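Local coordinates for protein L-tyrosine isonitrile synthase (Pseudomonas aeruginosa, PDB 3E59) that builds an isonitrile group on L-tyrosine, taking the carbon atom from C2 of D-ribulose 5-phosphate, in the biosynthesis of paerucumarin, at residues Y22-P27 with I268-T273; I60-P65 with I252-H257; F92-C97 with I144-I149; V112-R117 with V151-D156. All coordinates share one frame; numbering follows the deposited sequence.

Contacts 2, 3 and 4 gather round the five-stranded parallel sheet, and contact 1 lies in the loops beyond strand 265-267, one of its two edge strands. Contact 2 pairs strand 60-64 with strand 252-255. Contact 4 pairs the ends of strands 108-112 and 149-151, with its centre about 13 Å from that of contact 2. In contact 3, helix 84-103 meets the loop leading into strand 149-151, about 14 Å from contact 2 between centres. Along the chain contact 1 encloses all the others, contact 2 encloses 3 and 4, and those two interleave. Four of the five strands thus carry contacts 2 and 4, and the end of strand 252-255 holds a phosphate ion.

Contact 1. Residues Y22-P27 with I268-T273; sequences YRRRYP and IHMMPT
Arg-24 and His-269 are brought together by similar first torsions: in each, CG stands anti to its own carbonyl carbon and beside the backbone N (chi1 -67° and -79°). This torsion sets CG of Arg-24 over the centre of the His-269 ring, 3.6 Å from its centroid, in a CH-pi contact; beyond it the chain runs extended to NE. The guanidinium turns one face toward ND1 of His-269, which sits toward its rim, with the two planes inclined by 31°. NE of Arg-24 donates to Ile-268 O at 2.8 Å, approaching from above the carbonyl plane. A weak second bond, 3.1 Å from Arg-24 NH2 to the same Ile-268 O, makes a fork on this one oxygen.

The backbones meet in a single bridge between Arg-23 and Ile-268, whose CA atoms are 4.5 Å apart. Next to it, His-269 N points at Tyr-22 O; the modelled separation of 2.5 Å is shorter than usual, and its exact value is doubtful. CB of Tyr-22 rests on CG1 of Ile-268 at 3.8 Å, while the phenol ring leads off to pack edge-to-face with Phe-92.

Asp-276 ties the polar ends together: its carboxylate accepts from His-269 NE2, and its backbone O from Arg-24 NH1, which also reaches Leu-278 O. The buried guanidinium donates to three carbonyl oxygens, of Ile-268, Asp-276 and Leu-278; these bonds limit its rotation, and the oxygens' partial negative charge would offset part of its positive charge, while the imidazole face packs against CG of its aliphatic stem.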
# COMPACT_ATOMS: atom_id res chain seq x y z
N TYR A 22 -12.24 -0.62 -8.22
CA TYR A 22 -10.98 0.03 -7.85
C TYR A 22 -9.79 -0.93 -7.82
O TYR A 22 -8.76 -0.64 -7.19
CB TYR A 22 -11.15 0.71 -6.48
CG TYR A 22 -12.32 1.67 -6.44
CD1 TYR A 22 -12.22 2.94 -7.01
CD2 TYR A 22 -13.53 1.30 -5.85
CE1 TYR A 22 -13.30 3.82 -6.99
CE2 TYR A 22 -14.61 2.17 -5.84
CZ TYR A 22 -14.48 3.42 -6.40
OH TYR A 22 -15.54 4.30 -6.39
N ARG A 23 -9.91 -2.05 -8.52
CA ARG A 23 -8.89 -3.09 -8.46
C ARG A 23 -7.62 -2.71 -9.24
O ARG A 23 -7.69 -2.21 -10.38
CB ARG A 23 -9.46 -4.44 -8.95
CG ARG A 23 -8.53 -5.62 -8.70
CD ARG A 23 -9.14 -6.96 -9.09
NE ARG A 23 -9.46 -7.06 -10.51
CZ ARG A 23 -8.77 -7.75 -11.41
NH1 ARG A 23 -7.68 -8.44 -11.06
NH2 ARG A 23 -9.18 -7.76 -12.68
N ARG A 24 -6.46 -2.91 -8.62
CA ARG A 24 -5.18 -2.81 -9.33
C ARG A 24 -4.99 -4.07 -10.16
O ARG A 24 -5.15 -5.18 -9.64
CB ARG A 24 -4.02 -2.70 -8.35
CG ARG A 24 -4.01 -1.45 -7.58
CD ARG A 24 -2.80 -1.38 -6.69
NE ARG A 24 -3.02 -0.33 -5.70
CZ ARG A 24 -2.48 0.88 -5.71
NH1 ARG A 24 -1.60 1.24 -6.65
NH2 ARG A 24 -2.79 1.73 -4.75
N ARG A 25 -4.68 -3.89 -11.44
CA ARG A 25 -4.34 -5.00 -12.34
C ARG A 25 -2.88 -4.83 -12.73
O ARG A 25 -2.37 -3.71 -12.67
CB ARG A 25 -5.20 -4.96 -13.60
CG ARG A 25 -6.71 -5.08 -13.37
CD ARG A 25 -7.44 -5.21 -14.69
NE ARG A 25 -7.11 -6.45 -15.39
CZ ARG A 25 -7.25 -6.66 -16.70
NH1 ARG A 25 -7.73 -5.71 -17.50
NH2 ARG A 25 -6.91 -7.83 -17.21
N TYR A 26 -2.21 -5.92 -13.11
CA TYR A 26 -0.87 -5.83 -13.69
C TYR A 26 -0.97 -5.07 -15.01
O TYR A 26 -1.79 -5.44 -15.85
CB TYR A 26 -0.25 -7.22 -13.90
CG TYR A 26 0.03 -7.95 -12.60
CD1 TYR A 26 1.19 -7.67 -11.86
CD2 TYR A 26 -0.87 -8.88 -12.10
CE1 TYR A 26 1.44 -8.34 -10.66
CE2 TYR A 26 -0.63 -9.55 -10.90
CZ TYR A 26 0.52 -9.27 -10.19
OH TYR A 26 0.76 -9.92 -9.02
N PRO A 27 -0.17 -3.99 -15.19
CA PRO A 27 -0.21 -3.22 -16.46
C PRO A 27 -0.05 -4.15 -17.66
O PRO A 27 -0.68 -3.93 -18.70
CB PRO A 27 1.02 -2.30 -16.35
CG PRO A 27 1.21 -2.12 -14.87
CD PRO A 27 0.80 -3.42 -14.23
N ILE A 268 -5.96 -2.74 -4.61
CA ILE A 268 -7.00 -1.70 -4.67
C ILE A 268 -6.40 -0.31 -4.87
O ILE A 268 -5.37 0.05 -4.28
CB ILE A 268 -7.93 -1.75 -3.40
CG1 ILE A 268 -9.16 -0.85 -3.59
CG2 ILE A 268 -7.16 -1.39 -2.11
CD1 ILE A 268 -10.35 -1.26 -2.73
N HIS A 269 -7.06 0.48 -5.73
CA HIS A 269 -6.69 1.86 -5.98
C HIS A 269 -7.37 2.78 -4.98
O HIS A 269 -8.45 2.46 -4.45
CB HIS A 269 -7.03 2.28 -7.41
CG HIS A 269 -6.04 1.81 -8.43
ND1 HIS A 269 -4.78 2.35 -8.55
CD2 HIS A 269 -6.15 0.88 -9.41
CE1 HIS A 269 -4.14 1.77 -9.55
NE2 HIS A 269 -4.95 0.88 -10.10
N MET A 270 -6.72 3.90 -4.70
CA MET A 270 -7.21 4.88 -3.72
C MET A 270 -7.38 6.30 -4.30
O MET A 270 -7.97 7.17 -3.64
CB MET A 270 -6.27 4.93 -2.51
CG MET A 270 -6.14 3.63 -1.73
SD MET A 270 -4.96 3.80 -0.39
CE MET A 270 -3.45 4.13 -1.31
N MET A 271 -6.85 6.53 -5.49
CA MET A 271 -7.01 7.77 -6.28
C MET A 271 -6.88 7.33 -7.72
O MET A 271 -6.18 6.34 -7.99
CB MET A 271 -5.88 8.76 -6.03
CG MET A 271 -5.93 9.51 -4.73
SD MET A 271 -4.46 10.55 -4.56
CE MET A 271 -4.80 11.84 -5.75
N PRO A 272 -7.52 8.05 -8.66
CA PRO A 272 -7.26 7.77 -10.07
C PRO A 272 -5.76 7.89 -10.39
O PRO A 272 -5.10 8.83 -9.93
CB PRO A 272 -8.07 8.84 -10.79
CG PRO A 272 -9.21 9.15 -9.83
CD PRO A 272 -8.54 9.11 -8.50
N THR A 273 -5.24 6.93 -11.15
CA THR A 273 -3.84 6.93 -11.58
C THR A 273 -3.64 6.01 -12.78
O THR A 273 -4.32 4.99 -12.91
CB THR A 273 -2.86 6.57 -10.41
OG1 THR A 273 -1.50 6.76 -10.83
CG2 THR A 273 -3.04 5.15 -9.91

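Contact 2. Residues I60-P65 with I252-H257; sequences IEFVLP and IRLSIH. With PO4 (phosphate ion), chain E.
Arg-253 and Val-63 are paired residues of neighbouring parallel strands, and their CB atoms rise from the same side of the sheet. In Arg-253, CG lies anti to the backbone N and the chain then bends at chi2 (60°), bringing CD within 4.1 Å of Val-63 CG1. NE passes Pro-65 CG, and the guanidinium presents a face to that carbon, 3.5 Å from CZ of Arg-253 to CG of Pro-65. At the tip NH1 donates twice, to Leu-254 O and, nearly straight, to phosphate O3 at 3.1 Å, while NH2 of Arg-253 holds phosphate O4 at 2.8 Å. Ser-255 OG binds O3 as well, and His-257 ND1 grips O1 at 2.9 Å; Lys-265, Gln-259 and a water also bind the ion. The ion probably came from the crystallisation liquor, yet its place at a strand end is consistent with a site for the phosphate of ribulose 5-phosphate.

On the other face of the sheet, the Phe-62 ring lies beside Ile-252, CD2 to CB 3.5 Å. Helix 84-103 packs against Phe-62 there and helix 35-55 against Ile-252. Within the sheet, strand 60-64 sits between strands 108-112 and 252-255, and strand 265-267 flanks the latter.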
# COMPACT_ATOMS: atom_id res chain seq x y z
N ILE A 60 -17.64 -6.01 8.22
CA ILE A 60 -16.62 -6.62 7.36
C ILE A 60 -15.25 -5.99 7.65
O ILE A 60 -15.08 -4.77 7.53
CB ILE A 60 -16.99 -6.50 5.87
CG1 ILE A 60 -18.41 -7.03 5.62
CG2 ILE A 60 -15.96 -7.23 4.97
CD1 ILE A 60 -19.05 -6.47 4.37
N GLU A 61 -14.28 -6.81 8.04
CA GLU A 61 -12.91 -6.35 8.30
C GLU A 61 -12.05 -6.47 7.04
O GLU A 61 -12.05 -7.52 6.35
CB GLU A 61 -12.26 -7.15 9.44
CG GLU A 61 -12.97 -7.06 10.80
CD GLU A 61 -12.45 -8.08 11.83
OE1 GLU A 61 -11.21 -8.26 11.95
OE2 GLU A 61 -13.28 -8.71 12.52
N PHE A 62 -11.33 -5.38 6.76
CA PHE A 62 -10.28 -5.30 5.75
C PHE A 62 -8.95 -4.99 6.43
O PHE A 62 -8.88 -4.15 7.33
CB PHE A 62 -10.59 -4.22 4.68
CG PHE A 62 -11.88 -4.45 3.94
CD1 PHE A 62 -13.08 -3.92 4.42
CD2 PHE A 62 -11.90 -5.20 2.76
CE1 PHE A 62 -14.29 -4.14 3.75
CE2 PHE A 62 -13.09 -5.43 2.09
CZ PHE A 62 -14.29 -4.90 2.58
N VAL A 63 -7.90 -5.67 5.98
CA VAL A 63 -6.52 -5.39 6.38
C VAL A 63 -5.78 -4.86 5.16
O VAL A 63 -5.88 -5.43 4.08
CB VAL A 63 -5.85 -6.66 6.95
CG1 VAL A 63 -4.32 -6.57 6.88
CG2 VAL A 63 -6.33 -6.88 8.38
N LEU A 64 -5.05 -3.76 5.35
CA LEU A 64 -4.30 -3.12 4.27
C LEU A 64 -2.87 -2.74 4.70
O LEU A 64 -2.68 -1.74 5.40
CB LEU A 64 -5.04 -1.85 3.81
CG LEU A 64 -4.36 -0.96 2.75
CD1 LEU A 64 -3.92 -1.75 1.52
CD2 LEU A 64 -5.26 0.22 2.35
N PRO A 65 -1.86 -3.53 4.27
CA PRO A 65 -0.48 -3.12 4.50
C PRO A 65 -0.11 -1.99 3.54
O PRO A 65 -0.09 -2.19 2.31
CB PRO A 65 0.33 -4.40 4.18
CG PRO A 65 -0.68 -5.50 4.09
CD PRO A 65 -1.91 -4.83 3.58
N ILE A 252 -10.59 -9.50 5.09
CA ILE A 252 -10.35 -9.42 3.66
C ILE A 252 -9.03 -8.70 3.50
O ILE A 252 -8.83 -7.62 4.05
CB ILE A 252 -11.49 -8.66 2.90
CG1 ILE A 252 -12.90 -9.15 3.32
CG2 ILE A 252 -11.28 -8.73 1.38
CD1 ILE A 252 -13.10 -10.65 3.29
N ARG A 253 -8.12 -9.33 2.77
CA ARG A 253 -6.77 -8.85 2.61
C ARG A 253 -6.62 -7.90 1.40
O ARG A 253 -6.57 -8.35 0.23
CB ARG A 253 -5.83 -10.06 2.52
CG ARG A 253 -4.34 -9.75 2.38
CD ARG A 253 -3.73 -8.94 3.55
NE ARG A 253 -2.29 -9.18 3.58
CZ ARG A 253 -1.43 -8.64 2.72
NH1 ARG A 253 -1.87 -7.80 1.79
NH2 ARG A 253 -0.15 -8.95 2.77
N LEU A 254 -6.54 -6.60 1.67
CA LEU A 254 -6.27 -5.63 0.61
C LEU A 254 -4.78 -5.44 0.44
O LEU A 254 -3.99 -5.86 1.28
CB LEU A 254 -6.95 -4.29 0.88
CG LEU A 254 -8.46 -4.23 1.13
CD1 LEU A 254 -8.81 -2.83 1.58
CD2 LEU A 254 -9.29 -4.65 -0.10
N SER A 255 -4.40 -4.81 -0.68
CA SER A 255 -2.99 -4.60 -1.03
C SER A 255 -2.90 -3.34 -1.87
O SER A 255 -3.89 -2.90 -2.44
CB SER A 255 -2.46 -5.81 -1.82
OG SER A 255 -1.07 -5.73 -2.04
N ILE A 256 -1.71 -2.75 -1.92
CA ILE A 256 -1.44 -1.64 -2.83
C ILE A 256 -0.56 -2.06 -4.00
O ILE A 256 -0.06 -1.20 -4.76
CB ILE A 256 -0.90 -0.34 -2.10
CG1 ILE A 256 0.19 -0.65 -1.07
CG2 ILE A 256 -2.04 0.37 -1.43
CD1 ILE A 256 1.53 -0.98 -1.66
N HIS A 257 -0.38 -3.38 -4.13
CA HIS A 257 0.19 -4.00 -5.32
C HIS A 257 -0.89 -4.75 -6.10
O HIS A 257 -1.81 -5.29 -5.50
CB HIS A 257 1.26 -5.03 -4.98
CG HIS A 257 2.33 -4.51 -4.09
ND1 HIS A 257 2.76 -5.20 -2.98
CD2 HIS A 257 3.06 -3.36 -4.14
CE1 HIS A 257 3.72 -4.51 -2.39
NE2 HIS A 257 3.92 -3.39 -3.07
P PO4 E . 1.69 -7.35 -0.13
O1 PO4 E . 2.00 -7.64 -1.58
O2 PO4 E . 2.80 -6.47 0.41
O3 PO4 E . 0.32 -6.66 -0.03
O4 PO4 E . 1.71 -8.63 0.66
O HOH W 1 0.11 -3.76 0.35

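Contact 3. Residues F92-C97 with I144-I149; sequences FLNHLC and IGATHI
Asn-94, on helix 84-103, comes closest to His-148 in backbone terms, with CA atoms 5.7 Å apart, where the loop from helix 127-144 turns toward strand 149-151. That helix ends in a Schellman motif whose C-prime residue is Gly-145 (phi 85°), and this turn carries the following residues past the Asn-94 side chain.

CG of Asn-94 stands anti to its backbone N (chi1 -165°), which carries the amide out from the helix into the loop. There OD1 accepts from His-148 N at 2.9 Å, the donor lying nearly in line with the C=O bond. The ring of the same residue adds a weak bond, 3.4 Å from His-148 ND1 to Asn-94 OD1; the two side chains cross at about a right angle, although their amide and ring planes are only 15° apart. The methyl of Ala-146 packs beside the amide, its CB 3.5 Å from Asn-94 OD1. On the nitrogen side, ND2 of Asn-94 donates to a water at 3.0 Å, and that water is also hydrogen-bonded to Thr-147 OG1.

Carbon contacts flank the amide. CB of Cys-97 meets CB of His-148 at 3.6 Å, one helical turn along. Ile-149 sends CD1 to within 3.9 Å of Leu-93 CB, and its other neighbours include Ile-110 and Ile-141.

A single buried carboxamide thus serves the loop with both of its ends: the oxygen accepts the backbone N-H of His-148 and, weakly, its imidazole N-H, and the nitrogen reaches Thr-147 through water, which fixes which way round the amide lies.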
# COMPACT_ATOMS: atom_id res chain seq x y z
N PHE A 92 -10.89 8.39 0.57
CA PHE A 92 -11.48 7.39 -0.33
C PHE A 92 -11.80 6.08 0.39
O PHE A 92 -12.88 5.50 0.20
CB PHE A 92 -10.58 7.07 -1.54
CG PHE A 92 -11.03 5.85 -2.29
CD1 PHE A 92 -12.05 5.94 -3.23
CD2 PHE A 92 -10.50 4.60 -1.99
CE1 PHE A 92 -12.51 4.81 -3.88
CE2 PHE A 92 -10.94 3.46 -2.64
CZ PHE A 92 -11.95 3.56 -3.59
N LEU A 93 -10.85 5.61 1.20
CA LEU A 93 -10.97 4.33 1.87
C LEU A 93 -12.10 4.38 2.88
O LEU A 93 -12.86 3.42 3.04
CB LEU A 93 -9.66 3.95 2.57
CG LEU A 93 -8.44 3.56 1.72
CD1 LEU A 93 -7.23 3.41 2.61
CD2 LEU A 93 -8.71 2.29 0.95
N ASN A 94 -12.21 5.52 3.56
CA ASN A 94 -13.31 5.73 4.47
C ASN A 94 -14.67 5.74 3.77
O ASN A 94 -15.63 5.18 4.30
CB ASN A 94 -13.13 7.00 5.30
CG ASN A 94 -14.07 7.04 6.48
OD1 ASN A 94 -13.91 6.27 7.42
ND2 ASN A 94 -15.07 7.92 6.42
N HIS A 95 -14.76 6.36 2.59
CA HIS A 95 -16.03 6.44 1.88
C HIS A 95 -16.43 5.08 1.31
O HIS A 95 -17.61 4.76 1.25
CB HIS A 95 -16.01 7.52 0.78
CG HIS A 95 -17.37 7.80 0.19
ND1 HIS A 95 -17.65 7.61 -1.15
CD2 HIS A 95 -18.52 8.24 0.76
CE1 HIS A 95 -18.91 7.93 -1.38
NE2 HIS A 95 -19.46 8.32 -0.24
N LEU A 96 -15.45 4.29 0.90
CA LEU A 96 -15.67 2.90 0.50
C LEU A 96 -16.42 2.11 1.61
O LEU A 96 -17.37 1.37 1.33
CB LEU A 96 -14.33 2.26 0.15
CG LEU A 96 -14.25 0.84 -0.42
CD1 LEU A 96 -14.84 0.74 -1.82
CD2 LEU A 96 -12.81 0.40 -0.45
N CYS A 97 -15.99 2.29 2.86
CA CYS A 97 -16.63 1.63 4.01
C CYS A 97 -18.06 2.12 4.20
O CYS A 97 -18.95 1.32 4.50
CB CYS A 97 -15.81 1.86 5.29
SG CYS A 97 -14.23 0.96 5.39
N ILE A 144 -9.92 14.48 8.61
CA ILE A 144 -10.86 14.21 7.54
C ILE A 144 -12.18 13.69 8.11
O ILE A 144 -13.18 13.71 7.42
CB ILE A 144 -10.30 13.25 6.43
CG1 ILE A 144 -10.17 11.81 6.93
CG2 ILE A 144 -8.99 13.79 5.85
CD1 ILE A 144 -9.49 10.85 5.91
N GLY A 145 -12.16 13.24 9.37
CA GLY A 145 -13.35 12.76 10.06
C GLY A 145 -13.62 11.30 9.75
O GLY A 145 -14.77 10.85 9.81
N ALA A 146 -12.56 10.56 9.44
CA ALA A 146 -12.69 9.16 9.07
C ALA A 146 -12.86 8.33 10.33
O ALA A 146 -12.01 8.36 11.22
CB ALA A 146 -11.50 8.71 8.28
N THR A 147 -13.97 7.60 10.42
CA THR A 147 -14.22 6.76 11.58
C THR A 147 -14.11 5.25 11.28
O THR A 147 -14.22 4.44 12.20
CB THR A 147 -15.61 7.05 12.19
OG1 THR A 147 -16.62 6.66 11.26
CG2 THR A 147 -15.78 8.53 12.54
N HIS A 148 -13.91 4.88 10.01
CA HIS A 148 -13.87 3.45 9.66
C HIS A 148 -12.47 2.99 9.33
O HIS A 148 -12.25 1.86 8.87
CB HIS A 148 -14.85 3.15 8.52
CG HIS A 148 -16.25 3.65 8.78
ND1 HIS A 148 -16.81 4.68 8.07
CD2 HIS A 148 -17.16 3.30 9.72
CE1 HIS A 148 -18.02 4.94 8.54
NE2 HIS A 148 -18.26 4.11 9.54
N ILE A 149 -11.51 3.87 9.59
CA ILE A 149 -10.11 3.63 9.29
C ILE A 149 -9.33 3.51 10.60
O ILE A 149 -9.26 4.46 11.37
CB ILE A 149 -9.51 4.76 8.38
CG1 ILE A 149 -10.34 4.95 7.12
CG2 ILE A 149 -8.05 4.46 7.99
CD1 ILE A 149 -10.62 3.66 6.32
O HOH W 2 -16.79 8.00 8.86

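Contact 4. Residues V112-R117 with V151-D156; sequences VCSDGR and VFNLED
Arg-117 reaches across to Leu-154 and Glu-155 and buries the largest area in the contact. Its CB packs on Leu-154 CB at 3.9 Å; CG lies anti to the backbone N (chi1 -163°), and bends at chi2 and chi3 then curl the chain toward Glu-155. NH2 of Arg-117 donates a nearly straight hydrogen bond, part of a salt bridge, to Glu-155 OE2, 3.2 Å; the oxygen lies in the guanidinium plane, but is met on its syn side from 34° out of the carboxylate plane. A parallel bond from Arg-117 NE to Glu-155 OE1 is weak at 3.5 Å. Ser-131 and Asp-127 take further N-H groups of Arg-117, and Gln-134 donates to Glu-155 OE2.

At the strand ends, Phe-152 N donates to Val-112 O at 2.9 Å, beside the parallel bridge of Val-112 with Val-151. The Phe-152 side chain passes Cys-113, CB to SG 4.1 Å, the sulfur lying oblique to the ring, which goes on to meet Phe-248 edge-to-face. Between these two zones a water joins the segments, accepting from Leu-154 N at 3.0 Å and donating to Ser-114 O.

Asn-153 ND2, 3.4 Å from Ser-114 CB, is buried without a polar partner in the model. As the two segments leave the sheet, backbone bonding gives way to a salt bridge whose two groups each have further partners, which probably limits the cost of burying Arg-117.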
# COMPACT_ATOMS: atom_id res chain seq x y z
N VAL A 112 -5.43 0.03 8.41
CA VAL A 112 -4.18 0.31 7.73
C VAL A 112 -3.06 -0.29 8.56
O VAL A 112 -2.82 0.15 9.69
CB VAL A 112 -3.97 1.83 7.50
CG1 VAL A 112 -2.54 2.13 7.05
CG2 VAL A 112 -4.97 2.36 6.49
N CYS A 113 -2.40 -1.31 8.02
CA CYS A 113 -1.33 -1.99 8.73
C CYS A 113 0.01 -1.49 8.21
O CYS A 113 0.65 -2.10 7.36
CB CYS A 113 -1.49 -3.51 8.61
SG CYS A 113 -3.03 -4.14 9.39
N SER A 114 0.43 -0.35 8.74
CA SER A 114 1.63 0.31 8.27
C SER A 114 2.84 -0.62 8.31
O SER A 114 3.10 -1.27 9.32
CB SER A 114 1.92 1.56 9.10
OG SER A 114 3.18 2.08 8.74
N ASP A 115 3.55 -0.67 7.19
CA ASP A 115 4.78 -1.46 7.09
C ASP A 115 6.04 -0.59 7.19
O ASP A 115 7.13 -1.02 6.83
CB ASP A 115 4.78 -2.31 5.81
CG ASP A 115 4.39 -1.53 4.54
OD1 ASP A 115 3.95 -0.36 4.59
OD2 ASP A 115 4.52 -2.14 3.46
N GLY A 116 5.88 0.63 7.71
CA GLY A 116 6.99 1.57 7.81
C GLY A 116 8.09 1.03 8.68
O GLY A 116 9.26 1.12 8.34
N ARG A 117 7.69 0.43 9.80
CA ARG A 117 8.62 -0.11 10.76
C ARG A 117 9.27 -1.41 10.30
O ARG A 117 10.36 -1.72 10.77
CB ARG A 117 7.94 -0.29 12.12
CG ARG A 117 8.91 -0.46 13.30
CD ARG A 117 9.59 0.86 13.67
NE ARG A 117 8.66 1.79 14.29
CZ ARG A 117 8.88 3.10 14.43
NH1 ARG A 117 10.00 3.64 13.97
NH2 ARG A 117 7.96 3.86 15.01
N VAL A 151 -5.49 2.13 12.47
CA VAL A 151 -4.08 1.94 12.20
C VAL A 151 -3.53 0.87 13.12
O VAL A 151 -3.85 0.83 14.31
CB VAL A 151 -3.25 3.27 12.34
CG1 VAL A 151 -1.81 3.04 11.94
CG2 VAL A 151 -3.82 4.37 11.46
N PHE A 152 -2.71 -0.02 12.56
CA PHE A 152 -2.01 -1.04 13.31
C PHE A 152 -0.56 -1.02 12.86
O PHE A 152 -0.26 -1.31 11.70
CB PHE A 152 -2.66 -2.41 13.04
CG PHE A 152 -2.10 -3.53 13.86
CD1 PHE A 152 -2.55 -3.75 15.17
CD2 PHE A 152 -1.16 -4.41 13.32
CE1 PHE A 152 -2.05 -4.79 15.94
CE2 PHE A 152 -0.64 -5.46 14.09
CZ PHE A 152 -1.08 -5.66 15.39
N ASN A 153 0.35 -0.65 13.77
CA ASN A 153 1.78 -0.63 13.48
C ASN A 153 2.46 -1.86 14.06
O ASN A 153 1.86 -2.59 14.85
CB ASN A 153 2.42 0.65 14.05
CG ASN A 153 1.66 1.91 13.66
OD1 ASN A 153 1.06 2.58 14.51
ND2 ASN A 153 1.67 2.23 12.39
N LEU A 154 3.72 -2.10 13.68
CA LEU A 154 4.48 -3.23 14.23
C LEU A 154 4.54 -3.23 15.77
O LEU A 154 4.54 -4.29 16.40
CB LEU A 154 5.89 -3.28 13.64
CG LEU A 154 6.81 -4.47 13.96
CD1 LEU A 154 6.15 -5.83 13.73
CD2 LEU A 154 8.13 -4.36 13.17
N GLU A 155 4.59 -2.03 16.36
CA GLU A 155 4.72 -1.88 17.82
C GLU A 155 3.43 -2.15 18.58
O GLU A 155 3.43 -2.24 19.81
CB GLU A 155 5.29 -0.50 18.19
CG GLU A 155 4.60 0.68 17.55
CD GLU A 155 5.30 1.15 16.28
OE1 GLU A 155 5.74 0.30 15.47
OE2 GLU A 155 5.39 2.38 16.10
N ASP A 156 2.32 -2.27 17.85
CA ASP A 156 1.04 -2.60 18.44
C ASP A 156 0.83 -4.10 18.62
O ASP A 156 -0.15 -4.53 19.23
CB ASP A 156 -0.11 -2.01 17.62
CG ASP A 156 -0.01 -0.49 17.50
OD1 ASP A 156 0.40 0.16 18.49
OD2 ASP A 156 -0.35 0.05 16.42
O HOH W 3 4.80 -0.81 11.16